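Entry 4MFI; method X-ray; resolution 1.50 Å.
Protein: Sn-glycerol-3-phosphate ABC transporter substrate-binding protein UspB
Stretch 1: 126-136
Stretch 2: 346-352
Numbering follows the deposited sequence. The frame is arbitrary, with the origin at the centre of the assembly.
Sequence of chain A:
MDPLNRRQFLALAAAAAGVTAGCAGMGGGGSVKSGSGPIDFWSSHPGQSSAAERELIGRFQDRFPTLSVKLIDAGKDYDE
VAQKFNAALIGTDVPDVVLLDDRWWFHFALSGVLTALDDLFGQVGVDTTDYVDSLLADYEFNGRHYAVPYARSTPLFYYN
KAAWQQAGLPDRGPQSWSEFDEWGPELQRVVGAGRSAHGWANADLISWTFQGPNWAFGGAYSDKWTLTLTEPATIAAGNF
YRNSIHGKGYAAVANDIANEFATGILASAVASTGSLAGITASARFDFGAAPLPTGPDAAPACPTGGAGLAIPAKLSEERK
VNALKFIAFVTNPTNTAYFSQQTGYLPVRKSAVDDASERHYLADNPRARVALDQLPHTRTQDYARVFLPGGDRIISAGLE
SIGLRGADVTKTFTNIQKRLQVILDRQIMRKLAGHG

Stretch 1 126-136: VDTTDYVDSLL
Stretch 2 346-352: LPVRKSA

Two loops more than 200 residues apart can be locked together by a single backbone bridge and reinforced by side chains around it; UspB offers a compact example, burying 600 Å² between 126-136 and 346-352. The bridge pairs Y131 with R349. V132 N donates to V348 O (2.9 Å), and K350 N to D130 O (2.7 Å), flanking the pair in the antiparallel pattern, with the backbones opposed only obliquely. Y131 (phi/psi -80/140) and R349 (-113/136) are extended, whereas T128-D130 and K350-A352 form 3-10 segments and a helix starts at D133, after the N-cap V132.

D130 is the hub. Its CA-to-CB bond points sideways, but the t rotamer (chi1 -169°, chi2 48°) brings the carboxylate to the other stretch, where OD2 accepts from R349 NE (2.7 Å), in a salt bridge, and from S351 OG (2.6 Å), while OD1 accepts from S351 N (3.0 Å). A short carboxylate suits this place because both oxygens find donors; the p rotamer of S351 (chi1 69°) presents its hydroxyl.

R349 coils through three successive m torsions (-64°, -72°, -71°; chi4 -104°). Chi1 and chi2 lay CD over the Y131 ring, 3.5 Å from its centroid and 3° off the normal; chi3 and chi4 then turn the guanidinium toward D130 OD2, and D127 O lies over one guanidinium face. Y131 adopts m (chi1 -75°, chi2 80°), so that although its CA-to-CB bond points away, the ring reaches the arginine, and its CE2 packs 4.0 Å from V348 CG2.

K350, by contrast, is fully extended after chi1 m (-60°): t, t, t. Its length carries NZ past Y131 O to T129 O (2.9 Å) and D133 OD1 (2.8 Å), the latter a salt bridge at the exposed margin. Farther along stretch 1, buried L135 (m, t) sets CD1 4.2 Å from V348 CB (m), an apolar contact.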

# COMPACT_ATOMS: atom_id res chain seq x y z
N VAL A 126 17.68 -8.79 14.36
CA VAL A 126 17.01 -7.73 13.61
C VAL A 126 16.34 -6.76 14.58
O VAL A 126 15.63 -7.18 15.50
CB VAL A 126 15.96 -8.32 12.64
CG1 VAL A 126 15.24 -7.21 11.89
CG2 VAL A 126 16.63 -9.30 11.67
N ASP A 127 16.57 -5.46 14.38
CA ASP A 127 15.99 -4.44 15.25
C ASP A 127 14.54 -4.17 14.83
O ASP A 127 14.23 -3.16 14.20
CB ASP A 127 16.83 -3.16 15.18
CG ASP A 127 16.43 -2.14 16.23
OD1 ASP A 127 15.58 -2.46 17.09
OD2 ASP A 127 16.97 -1.01 16.19
N THR A 128 13.66 -5.10 15.19
CA THR A 128 12.27 -5.05 14.73
C THR A 128 11.50 -3.84 15.24
O THR A 128 10.60 -3.35 14.55
CB THR A 128 11.51 -6.33 15.10
OG1 THR A 128 11.60 -6.53 16.52
CG2 THR A 128 12.11 -7.52 14.37
N THR A 129 11.84 -3.34 16.42
CA THR A 129 11.14 -2.17 16.94
C THR A 129 11.48 -0.90 16.17
O THR A 129 10.79 0.11 16.31
CB THR A 129 11.38 -1.95 18.45
OG1 THR A 129 12.76 -1.62 18.67
CG2 THR A 129 11.03 -3.19 19.23
N ASP A 130 12.54 -0.94 15.36
CA ASP A 130 12.88 0.21 14.51
C ASP A 130 12.20 0.18 13.14
O ASP A 130 12.38 1.09 12.33
CB ASP A 130 14.40 0.35 14.34
CG ASP A 130 14.79 1.68 13.69
OD1 ASP A 130 14.30 2.75 14.13
OD2 ASP A 130 15.58 1.67 12.72
N TYR A 131 11.43 -0.87 12.85
CA TYR A 131 10.58 -0.82 11.66
C TYR A 131 9.33 -0.02 11.98
O TYR A 131 8.79 -0.14 13.09
CB TYR A 131 10.22 -2.22 11.16
CG TYR A 131 11.37 -2.91 10.47
CD1 TYR A 131 12.38 -3.53 11.20
CD2 TYR A 131 11.47 -2.89 9.08
CE1 TYR A 131 13.44 -4.13 10.57
CE2 TYR A 131 12.54 -3.50 8.44
CZ TYR A 131 13.51 -4.12 9.19
OH TYR A 131 14.58 -4.72 8.56
N VAL A 132 8.89 0.80 11.03
CA VAL A 132 7.63 1.54 11.16
C VAL A 132 6.56 0.54 11.60
O VAL A 132 6.44 -0.54 11.01
CB VAL A 132 7.25 2.21 9.82
CG1 VAL A 132 5.85 2.81 9.88
CG2 VAL A 132 8.29 3.28 9.45
N ASP A 133 5.82 0.88 12.65
CA ASP A 133 4.96 -0.10 13.31
C ASP A 133 3.98 -0.77 12.36
O ASP A 133 3.91 -2.00 12.31
CB ASP A 133 4.19 0.54 14.48
CG ASP A 133 5.06 0.85 15.68
OD1 ASP A 133 6.21 0.37 15.72
OD2 ASP A 133 4.58 1.55 16.59
N SER A 134 3.24 0.04 11.60
CA SER A 134 2.22 -0.52 10.72
C SER A 134 2.85 -1.35 9.61
O SER A 134 2.29 -2.37 9.21
CB SER A 134 1.33 0.58 10.12
OG SER A 134 2.08 1.40 9.25
N LEU A 135 4.02 -0.93 9.13
CA LEU A 135 4.63 -1.59 7.97
C LEU A 135 5.10 -3.00 8.31
O LEU A 135 5.05 -3.89 7.47
CB LEU A 135 5.77 -0.76 7.39
CG LEU A 135 5.38 0.60 6.82
CD1 LEU A 135 6.59 1.30 6.21
CD2 LEU A 135 4.25 0.48 5.80
N LEU A 136 5.56 -3.21 9.54
CA LEU A 136 5.91 -4.56 9.98
C LEU A 136 4.66 -5.36 10.38
O LEU A 136 4.56 -6.56 10.08
CB LEU A 136 6.92 -4.51 11.13
CG LEU A 136 7.41 -5.89 11.60
CD1 LEU A 136 8.07 -6.64 10.45
CD2 LEU A 136 8.37 -5.72 12.76
N LEU A 346 8.50 4.57 0.48
CA LEU A 346 8.72 5.22 1.77
C LEU A 346 9.75 4.46 2.60
O LEU A 346 9.78 3.23 2.57
CB LEU A 346 7.39 5.32 2.51
CG LEU A 346 6.28 6.04 1.73
CD1 LEU A 346 4.96 6.04 2.48
CD2 LEU A 346 6.72 7.47 1.40
N PRO A 347 10.59 5.18 3.36
CA PRO A 347 11.54 4.49 4.24
C PRO A 347 10.80 3.62 5.25
O PRO A 347 9.82 4.08 5.84
CB PRO A 347 12.28 5.64 4.94
CG PRO A 347 12.06 6.84 4.07
CD PRO A 347 10.71 6.65 3.45
N VAL A 348 11.26 2.38 5.45
CA VAL A 348 10.52 1.44 6.28
C VAL A 348 11.02 1.40 7.73
O VAL A 348 10.47 0.67 8.55
CB VAL A 348 10.51 0.02 5.68
CG1 VAL A 348 10.03 0.06 4.23
CG2 VAL A 348 11.89 -0.63 5.77
N ARG A 349 12.06 2.19 8.02
CA ARG A 349 12.65 2.24 9.36
C ARG A 349 12.40 3.59 10.00
O ARG A 349 12.58 4.62 9.35
CB ARG A 349 14.16 2.00 9.29
CG ARG A 349 14.56 0.62 8.77
CD ARG A 349 14.26 -0.47 9.80
NE ARG A 349 15.19 -0.36 10.91
CZ ARG A 349 16.24 -1.16 11.10
NH1 ARG A 349 16.48 -2.16 10.26
NH2 ARG A 349 17.03 -0.96 12.13
N LYS A 350 12.01 3.57 11.27
CA LYS A 350 11.77 4.81 12.01
C LYS A 350 13.01 5.70 12.02
O LYS A 350 12.92 6.90 11.79
CB LYS A 350 11.35 4.50 13.45
CG LYS A 350 10.07 3.68 13.56
CD LYS A 350 9.81 3.32 15.01
CE LYS A 350 8.56 2.46 15.15
NZ LYS A 350 8.46 1.89 16.52
N SER A 351 14.16 5.09 12.27
CA SER A 351 15.41 5.84 12.41
C SER A 351 16.00 6.30 11.08
O SER A 351 17.08 6.91 11.07
CB SER A 351 16.45 5.02 13.16
OG SER A 351 16.89 3.93 12.37
N ALA A 352 15.34 6.00 9.96
CA ALA A 352 15.85 6.50 8.69
C ALA A 352 15.78 8.03 8.63
O ALA A 352 16.51 8.65 7.86
CB ALA A 352 15.15 5.83 7.50
O HOH W 1 18.28 -4.54 12.07
O HOH W 2 5.98 2.60 18.64